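Local coordinates for cyclic nucleotide-binding protein (PDB 3FX3) that probably acts as a DNA-binding transcription regulator of the Crp type, joining a cyclic nucleotide-binding domain to a helix-turn-helix domain, at residues V79-E84 and L163-C168. Residues are numbered along the deposited sequence; the frame is centred on the assembly and turned at random.
Sequences VFTRGE and LELCDC
R82 reaches across to D167 in a salt bridge between two domains. NH1 of R82 donates to OD1 of D167 at 2.9 Å, nearly straight (166°). The oxygen lies at the edge of the guanidinium, whereas NH1 stands above the carboxylate plane, the two planes being 59° apart. A second, weak bond runs from NH2 of R82 to OD2 of D167 (3.1 Å), so both carboxylate oxygens are used. The long arginine suits this turn because its bend at CG-CD (chi3 -85°) directs the guanidinium to the loop after the helix. A methionine in its place would probably leave the D167 carboxylate without its charged mate.

Apart from the salt bridge, CG2 of T81 meets CD2 of L165 at 3.7 Å, the side chains crossing at about a right angle. Threonine serves both needs: its methyl packs on leucine while OG1 bonds to the carbonyl of G61. T81 also opens a type II beta turn that runs to E84, with G83 at its third position taking the positive phi; OE1 of E84 takes the backbone N-H of T81 at 2.8 Å.

The contact is thus part of the interface between the cyclic nucleotide-binding beta domain and the helix-turn-helix domain. It joins strand 74-81, beside strand 62-68, and the turn after it to the C-terminal end of helix 154-165, where L165 also touches V175 of strand 173-176 and C166 is disulfide-bonded to C173; R187 of helix 182-187 gives OE2 of E84 a salt-bridge partner across the same interface.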
loop_
_atom_site.group_PDB
_atom_site.type_symbol
_atom_site.label_atom_id
_atom_site.label_comp_id
_atom_site.label_asym_id
_atom_site.label_seq_id
_atom_site.Cartn_x
_atom_site.Cartn_y
_atom_site.Cartn_z
ATOM N N VAL B 79 -14.800 -0.591 7.629
ATOM C CA VAL B 79 -15.782 0.397 7.242
ATOM C C VAL B 79 -15.281 1.216 6.077
ATOM O O VAL B 79 -14.101 1.570 6.024
ATOM C CB VAL B 79 -16.200 1.321 8.393
ATOM C CG1 VAL B 79 -16.999 0.545 9.365
ATOM C CG2 VAL B 79 -14.989 1.958 9.081
ATOM N N PHE B 80 -16.169 1.510 5.138
ATOM C CA PHE B 80 -15.832 2.313 3.946
ATOM C C PHE B 80 -16.780 3.465 3.806
ATOM O O PHE B 80 -17.941 3.367 4.221
ATOM C CB PHE B 80 -15.898 1.447 2.675
ATOM C CG PHE B 80 -14.828 0.398 2.614
ATOM C CD1 PHE B 80 -13.537 0.735 2.273
ATOM C CD2 PHE B 80 -15.100 -0.925 2.954
ATOM C CE1 PHE B 80 -12.527 -0.241 2.244
ATOM C CE2 PHE B 80 -14.110 -1.888 2.922
ATOM C CZ PHE B 80 -12.831 -1.562 2.567
ATOM N N THR B 81 -16.303 4.537 3.173
ATOM C CA THR B 81 -17.088 5.740 3.015
ATOM C C THR B 81 -16.879 6.353 1.619
ATOM O O THR B 81 -16.294 5.728 0.743
ATOM C CB THR B 81 -16.802 6.766 4.159
ATOM O OG1 THR B 81 -17.809 7.791 4.143
ATOM C CG2 THR B 81 -15.436 7.401 4.028
ATOM N N ARG B 82 -17.400 7.545 1.405
ATOM C CA ARG B 82 -17.448 8.138 0.050
ATOM C C ARG B 82 -16.109 8.166 -0.639
ATOM O O ARG B 82 -15.096 8.457 -0.021
ATOM C CB ARG B 82 -18.061 9.537 0.039
ATOM C CG ARG B 82 -17.189 10.613 0.438
ATOM C CD ARG B 82 -17.991 11.902 0.812
ATOM N NE ARG B 82 -18.345 12.758 -0.317
ATOM C CZ ARG B 82 -17.485 13.530 -0.980
ATOM N NH1 ARG B 82 -16.194 13.531 -0.659
ATOM N NH2 ARG B 82 -17.913 14.308 -1.978
ATOM N N GLY B 83 -16.131 7.782 -1.909
ATOM C CA GLY B 83 -14.951 7.716 -2.753
ATOM C C GLY B 83 -14.131 6.459 -2.569
ATOM O O GLY B 83 -13.016 6.394 -3.042
ATOM N N GLU B 84 -14.655 5.451 -1.884
ATOM C CA GLU B 84 -13.873 4.234 -1.651
ATOM C C GLU B 84 -14.539 3.029 -2.265
ATOM O O GLU B 84 -15.778 2.874 -2.171
ATOM C CB GLU B 84 -13.650 4.001 -0.151
ATOM C CG GLU B 84 -12.937 5.174 0.529
ATOM C CD GLU B 84 -12.698 4.941 2.023
ATOM O OE1 GLU B 84 -13.560 4.377 2.747
ATOM O OE2 GLU B 84 -11.607 5.331 2.477
ATOM N N LEU B 163 -8.871 15.231 7.321
ATOM C CA LEU B 163 -8.445 15.990 6.141
ATOM C C LEU B 163 -8.665 15.206 4.854
ATOM O O LEU B 163 -9.101 15.758 3.846
ATOM C CB LEU B 163 -6.975 16.382 6.259
ATOM C CG LEU B 163 -6.714 17.521 7.266
ATOM C CD1 LEU B 163 -5.293 17.433 7.842
ATOM C CD2 LEU B 163 -6.976 18.877 6.616
ATOM N N GLU B 164 -8.353 13.920 4.885
ATOM C CA GLU B 164 -8.588 13.081 3.732
ATOM C C GLU B 164 -10.095 12.987 3.412
ATOM O O GLU B 164 -10.459 12.972 2.250
ATOM C CB GLU B 164 -7.975 11.704 3.970
ATOM C CG GLU B 164 -8.064 10.765 2.786
ATOM C CD GLU B 164 -6.738 10.057 2.474
ATOM O OE1 GLU B 164 -5.778 10.103 3.300
ATOM O OE2 GLU B 164 -6.672 9.450 1.380
ATOM N N LEU B 165 -10.966 12.950 4.421
ATOM C CA LEU B 165 -12.429 12.941 4.169
ATOM C C LEU B 165 -12.974 14.241 3.531
ATOM O O LEU B 165 -13.975 14.214 2.832
ATOM C CB LEU B 165 -13.224 12.648 5.454
ATOM C CG LEU B 165 -13.025 11.319 6.198
ATOM C CD1 LEU B 165 -13.935 11.264 7.447
ATOM C CD2 LEU B 165 -13.276 10.150 5.283
ATOM N N CYS B 166 -12.335 15.379 3.770
ATOM C CA CYS B 166 -12.789 16.642 3.160
ATOM C C CYS B 166 -12.340 16.805 1.718
ATOM O O CYS B 166 -11.191 16.507 1.393
ATOM C CB CYS B 166 -12.267 17.822 3.955
ATOM S SG CYS B 166 -13.135 18.006 5.481
ATOM N N ASP B 167 -13.232 17.312 0.866
ATOM C CA ASP B 167 -12.914 17.537 -0.561
ATOM C C ASP B 167 -11.901 18.641 -0.824
ATOM O O ASP B 167 -10.990 18.476 -1.636
ATOM C CB ASP B 167 -14.176 17.906 -1.344
ATOM C CG ASP B 167 -15.031 16.705 -1.679
ATOM O OD1 ASP B 167 -14.479 15.588 -1.837
ATOM O OD2 ASP B 167 -16.262 16.889 -1.790
ATOM N N CYS B 168 -12.064 19.776 -0.155
ATOM C CA CYS B 168 -11.237 20.940 -0.443
ATOM C C CYS B 168 -9.988 20.998 0.417
ATOM O O CYS B 168 -9.806 20.194 1.342
ATOM C CB CYS B 168 -12.057 22.217 -0.281
ATOM S SG CYS B 168 -13.393 22.283 -1.472
#